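Side-chain contacts in beta-lactamase-related domain-containing protein (Bacteroides dorei DSM 17855, PDB 5TGF), which is probably a serine hydrolase of the beta-lactamase family, with a calcium-binding site and a likely SxxK-type active centre: residues K23-G28 and A314-G319; A59-A64 and F145-L150. All coordinates share one frame; numbering follows the deposited sequence.

Contact 1. Residues K23-G28 and A314-G319; sequences KGYYPG and ANKKDG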
# COMPACT_ATOMS: atom_id res chain seq x y z
N LYS A 23 -6.89 -26.09 -2.56
CA LYS A 23 -6.46 -26.38 -1.17
C LYS A 23 -7.24 -25.63 -0.11
O LYS A 23 -6.95 -25.75 1.08
CB LYS A 23 -4.97 -26.10 -1.00
CG LYS A 23 -4.10 -26.95 -1.89
CD LYS A 23 -2.64 -26.54 -1.86
CE LYS A 23 -1.92 -27.21 -3.01
NZ LYS A 23 -0.54 -26.68 -3.18
N GLY A 24 -8.19 -24.80 -0.53
CA GLY A 24 -9.05 -24.10 0.41
C GLY A 24 -8.38 -22.91 1.11
O GLY A 24 -8.91 -22.41 2.10
N TYR A 25 -7.22 -22.47 0.64
CA TYR A 25 -6.59 -21.29 1.20
C TYR A 25 -7.46 -20.03 1.06
O TYR A 25 -7.44 -19.17 1.93
CB TYR A 25 -5.26 -20.99 0.54
CG TYR A 25 -4.20 -22.08 0.56
CD1 TYR A 25 -4.11 -23.00 1.58
CD2 TYR A 25 -3.22 -22.09 -0.42
CE1 TYR A 25 -3.08 -23.94 1.60
CE2 TYR A 25 -2.23 -23.05 -0.43
CZ TYR A 25 -2.15 -23.94 0.60
OH TYR A 25 -1.13 -24.86 0.55
N TYR A 26 -8.11 -19.88 -0.10
CA TYR A 26 -9.11 -18.84 -0.33
C TYR A 26 -10.47 -19.43 -0.78
O TYR A 26 -10.47 -20.46 -1.46
CB TYR A 26 -8.64 -17.90 -1.45
CG TYR A 26 -7.28 -17.30 -1.23
CD1 TYR A 26 -7.11 -16.28 -0.31
CD2 TYR A 26 -6.19 -17.70 -1.98
CE1 TYR A 26 -5.87 -15.67 -0.13
CE2 TYR A 26 -4.94 -17.12 -1.80
CZ TYR A 26 -4.78 -16.12 -0.86
OH TYR A 26 -3.53 -15.52 -0.72
N PRO A 27 -11.59 -18.75 -0.47
CA PRO A 27 -12.90 -19.20 -0.99
C PRO A 27 -13.13 -18.73 -2.43
O PRO A 27 -13.99 -19.25 -3.13
CB PRO A 27 -13.90 -18.55 -0.02
CG PRO A 27 -13.21 -17.35 0.51
CD PRO A 27 -11.74 -17.65 0.50
N GLY A 28 -12.36 -17.74 -2.86
CA GLY A 28 -12.54 -17.11 -4.15
C GLY A 28 -11.40 -16.12 -4.33
O GLY A 28 -10.64 -15.86 -3.41
N ALA A 314 -2.58 -16.80 7.86
CA ALA A 314 -1.89 -16.39 6.67
C ALA A 314 -0.73 -17.34 6.35
O ALA A 314 -0.43 -17.56 5.19
CB ALA A 314 -1.37 -14.97 6.87
N ASN A 315 -0.08 -17.88 7.39
CA ASN A 315 1.12 -18.72 7.21
C ASN A 315 0.80 -20.15 7.66
O ASN A 315 0.48 -20.36 8.84
CB ASN A 315 2.29 -18.17 8.04
CG ASN A 315 2.66 -16.75 7.66
OD1 ASN A 315 3.18 -16.51 6.58
ND2 ASN A 315 2.37 -15.80 8.54
N LYS A 316 0.78 -21.07 6.71
CA LYS A 316 0.17 -22.38 6.92
C LYS A 316 1.27 -23.46 6.94
O LYS A 316 2.38 -23.22 6.45
CB LYS A 316 -0.83 -22.67 5.81
CG LYS A 316 -1.92 -21.61 5.72
CD LYS A 316 -3.00 -22.06 4.75
CE LYS A 316 -4.12 -21.04 4.71
NZ LYS A 316 -4.84 -20.85 5.99
N LYS A 317 0.93 -24.64 7.45
CA LYS A 317 1.94 -25.65 7.80
C LYS A 317 2.64 -26.21 6.57
O LYS A 317 3.79 -26.59 6.64
CB LYS A 317 1.31 -26.76 8.65
N ASP A 318 2.01 -26.17 5.40
CA ASP A 318 2.68 -26.59 4.18
C ASP A 318 3.65 -25.54 3.60
O ASP A 318 4.19 -25.70 2.49
CB ASP A 318 1.64 -26.99 3.13
CG ASP A 318 0.61 -25.88 2.85
OD1 ASP A 318 0.84 -24.72 3.28
OD2 ASP A 318 -0.42 -26.19 2.21
N GLY A 319 3.87 -24.46 4.33
CA GLY A 319 4.80 -23.43 3.86
C GLY A 319 4.16 -22.31 3.04
O GLY A 319 4.81 -21.32 2.71
O HOH W 1 -7.38 -22.58 4.64
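Lys316 and Tyr25 run antiparallel alongside one another, the aliphatic part of the lysine chain lying obliquely to the phenol ring. CD of Lys316 comes to 3.5 Å from CD1 of Tyr25, and CE of Lys316 follows at 3.7 Å from the same CD1, a van der Waals contact made by methylenes. Asp318 approaches the ring at its hydroxyl edge, its carboxylate plane turned 87° to the ring; the hydroxyl-to-carboxylate spacing in the model is implausibly short, so its detail is doubtful. CB of Lys23 sits 3.8 Å above the ring centre, and Phe320 stacks on Tyr25 as well.

The ammonium is held elsewhere. A bend at chi4 (-62°) turns NZ of Lys316 out of line with its extended chain, and it donates to the carbonyls of Glu313 and Gln311. A water accepting weakly from NZ also donates to Gly24 O. Further out, Asp318 OD1 takes the backbone N-H of Phe320, and a type I turn from Lys316 to Gly319 brings Lys316 and Asp318 to the same ring. On the other side, Gly24 ends helix 11-22 with a Schellman motif, the turn that delivers Tyr25 into this loop-to-loop packing.

Contact 2. Residues A59-A64 and F145-L150; sequences AGKWVA and FEYGGL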
# COMPACT_ATOMS: atom_id res chain seq x y z
N ALA A 59 -2.76 -3.46 1.23
CA ALA A 59 -2.87 -3.00 -0.15
C ALA A 59 -3.34 -1.55 -0.23
O ALA A 59 -3.00 -0.84 -1.18
CB ALA A 59 -3.72 -3.93 -1.00
N GLY A 60 -4.06 -1.10 0.79
CA GLY A 60 -4.47 0.30 0.88
C GLY A 60 -3.40 1.33 1.20
O GLY A 60 -3.64 2.52 0.99
N LYS A 61 -2.20 0.92 1.66
CA LYS A 61 -1.15 1.89 1.97
C LYS A 61 -0.77 2.69 0.72
O LYS A 61 -0.54 3.89 0.80
CB LYS A 61 0.08 1.24 2.60
CG LYS A 61 -0.09 0.84 4.05
CD LYS A 61 1.20 0.28 4.66
CE LYS A 61 1.09 0.00 6.15
NZ LYS A 61 0.23 -1.15 6.51
N TRP A 62 -0.72 2.01 -0.41
CA TRP A 62 -0.38 2.63 -1.70
C TRP A 62 -1.41 3.70 -2.05
O TRP A 62 -1.07 4.80 -2.43
CB TRP A 62 -0.31 1.57 -2.79
CG TRP A 62 0.50 1.95 -4.02
CD1 TRP A 62 0.98 3.20 -4.40
CD2 TRP A 62 0.95 1.04 -5.01
NE1 TRP A 62 1.73 3.09 -5.55
CE2 TRP A 62 1.70 1.79 -5.97
CE3 TRP A 62 0.80 -0.33 -5.19
CZ2 TRP A 62 2.29 1.19 -7.08
CZ3 TRP A 62 1.42 -0.93 -6.26
CH2 TRP A 62 2.18 -0.16 -7.19
N VAL A 63 -2.67 3.33 -1.95
CA VAL A 63 -3.80 4.26 -2.21
C VAL A 63 -3.81 5.41 -1.21
O VAL A 63 -4.01 6.56 -1.58
CB VAL A 63 -5.15 3.52 -2.21
CG1 VAL A 63 -6.29 4.51 -2.50
CG2 VAL A 63 -5.13 2.37 -3.21
N ALA A 64 -3.54 5.13 0.06
CA ALA A 64 -3.55 6.21 1.06
C ALA A 64 -2.41 7.22 0.85
O ALA A 64 -2.61 8.44 0.97
CB ALA A 64 -3.49 5.62 2.46
N PHE A 145 14.21 1.20 10.08
CA PHE A 145 12.95 0.75 9.42
C PHE A 145 12.17 -0.19 10.34
O PHE A 145 12.71 -1.19 10.87
CB PHE A 145 13.25 0.05 8.11
CG PHE A 145 12.01 -0.38 7.34
CD1 PHE A 145 11.41 0.48 6.42
CD2 PHE A 145 11.48 -1.65 7.50
CE1 PHE A 145 10.30 0.08 5.69
CE2 PHE A 145 10.34 -2.07 6.78
CZ PHE A 145 9.77 -1.19 5.85
N GLU A 146 10.93 0.18 10.63
CA GLU A 146 10.03 -0.71 11.32
C GLU A 146 8.60 -0.49 10.86
O GLU A 146 8.00 0.54 11.11
CB GLU A 146 10.13 -0.57 12.84
CG GLU A 146 9.25 -1.60 13.57
CD GLU A 146 9.32 -1.51 15.10
OE1 GLU A 146 9.30 -0.39 15.64
OE2 GLU A 146 9.30 -2.58 15.75
N TYR A 147 8.05 -1.52 10.24
CA TYR A 147 6.70 -1.48 9.65
C TYR A 147 5.62 -1.36 10.71
O TYR A 147 5.69 -1.95 11.80
CB TYR A 147 6.48 -2.73 8.83
CG TYR A 147 5.27 -2.77 7.93
CD1 TYR A 147 4.06 -3.30 8.38
CD2 TYR A 147 5.38 -2.42 6.59
CE1 TYR A 147 2.95 -3.38 7.53
CE2 TYR A 147 4.29 -2.51 5.72
CZ TYR A 147 3.10 -3.04 6.20
OH TYR A 147 2.01 -3.17 5.36
N GLY A 148 4.63 -0.54 10.41
CA GLY A 148 3.49 -0.39 11.30
C GLY A 148 2.39 0.42 10.71
O GLY A 148 2.41 0.69 9.51
N GLY A 149 1.41 0.75 11.55
CA GLY A 149 0.18 1.43 11.13
C GLY A 149 -0.11 2.77 11.80
O GLY A 149 -0.78 3.62 11.22
N LEU A 150 0.41 3.02 12.99
CA LEU A 150 0.08 4.27 13.67
C LEU A 150 0.63 5.52 12.99
O LEU A 150 -0.05 6.55 13.00
CB LEU A 150 0.52 4.24 15.15
CG LEU A 150 -0.07 3.12 16.02
CD1 LEU A 150 0.40 3.28 17.46
CD2 LEU A 150 -1.58 3.18 15.96
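Lys61 and Tyr147 meet where the phenol oxygen lies alongside the end of the lysine chain, in what is probably the SxxK active centre of a serine beta-lactamase-type fold. Ser58 and Lys61 stand at the start of helix 60-74; Tyr147 probably takes the place of the tyrosine in the YxN motif of class C relatives, with Gly149 where that motif has asparagine. The side chains reach toward each other from facing segments. The lysine chain runs extended as far as CE, which brings CD of Lys61 to 3.6 Å and CE of Lys61 to 3.4 Å from OH of Tyr147; the bend at chi4 (71°) then sets the direction of NZ alone. NZ of Lys61 approaches the ring obliquely, 3.5 Å from CZ of Tyr147.

This is the tight, buried part, and Ser58 ties it together: its OG is hydrogen-bonded both to Lys61 NZ and to Tyr147 OH, while Gly200 O gives NZ another partner. Met152 and Tyr265 pack against the lysine chain, and His106 meets the tyrosine ring at about 30° between planes.

The looser side belongs to Tyr147, which is partly exposed. A glycerol, probably from the crystallisation liquor, lies about 4 Å from its side chain, consistent with a pocket there. Gly148, by contrast, adds a small buried contact, CE of Lys61 lying 3.7 Å from the carbonyl O of Gly148.

In the fold
The two contacts illustrate how chain order and spatial order can part company. Both segments of contact 2, 59-64 and 145-150, fall between those of contact 1, 23-28 and 314-319, in sequence. In space their centres are 24 Å apart, and even their nearest atoms stay about 12 Å apart. Contact 1 joins the loop between helix 11-22 and strand 28-35 to the loop between strand 302-307 and helix 328-337, beside the antiparallel sheet in which those two strands are neighbours. Contact 2 lies between helix 60-74 and the approach to helix 150-163. Contact 1 thus adds a loop contact at the periphery to the pairing of an early and a late strand, while the probable active centre lies near the centre of the chain.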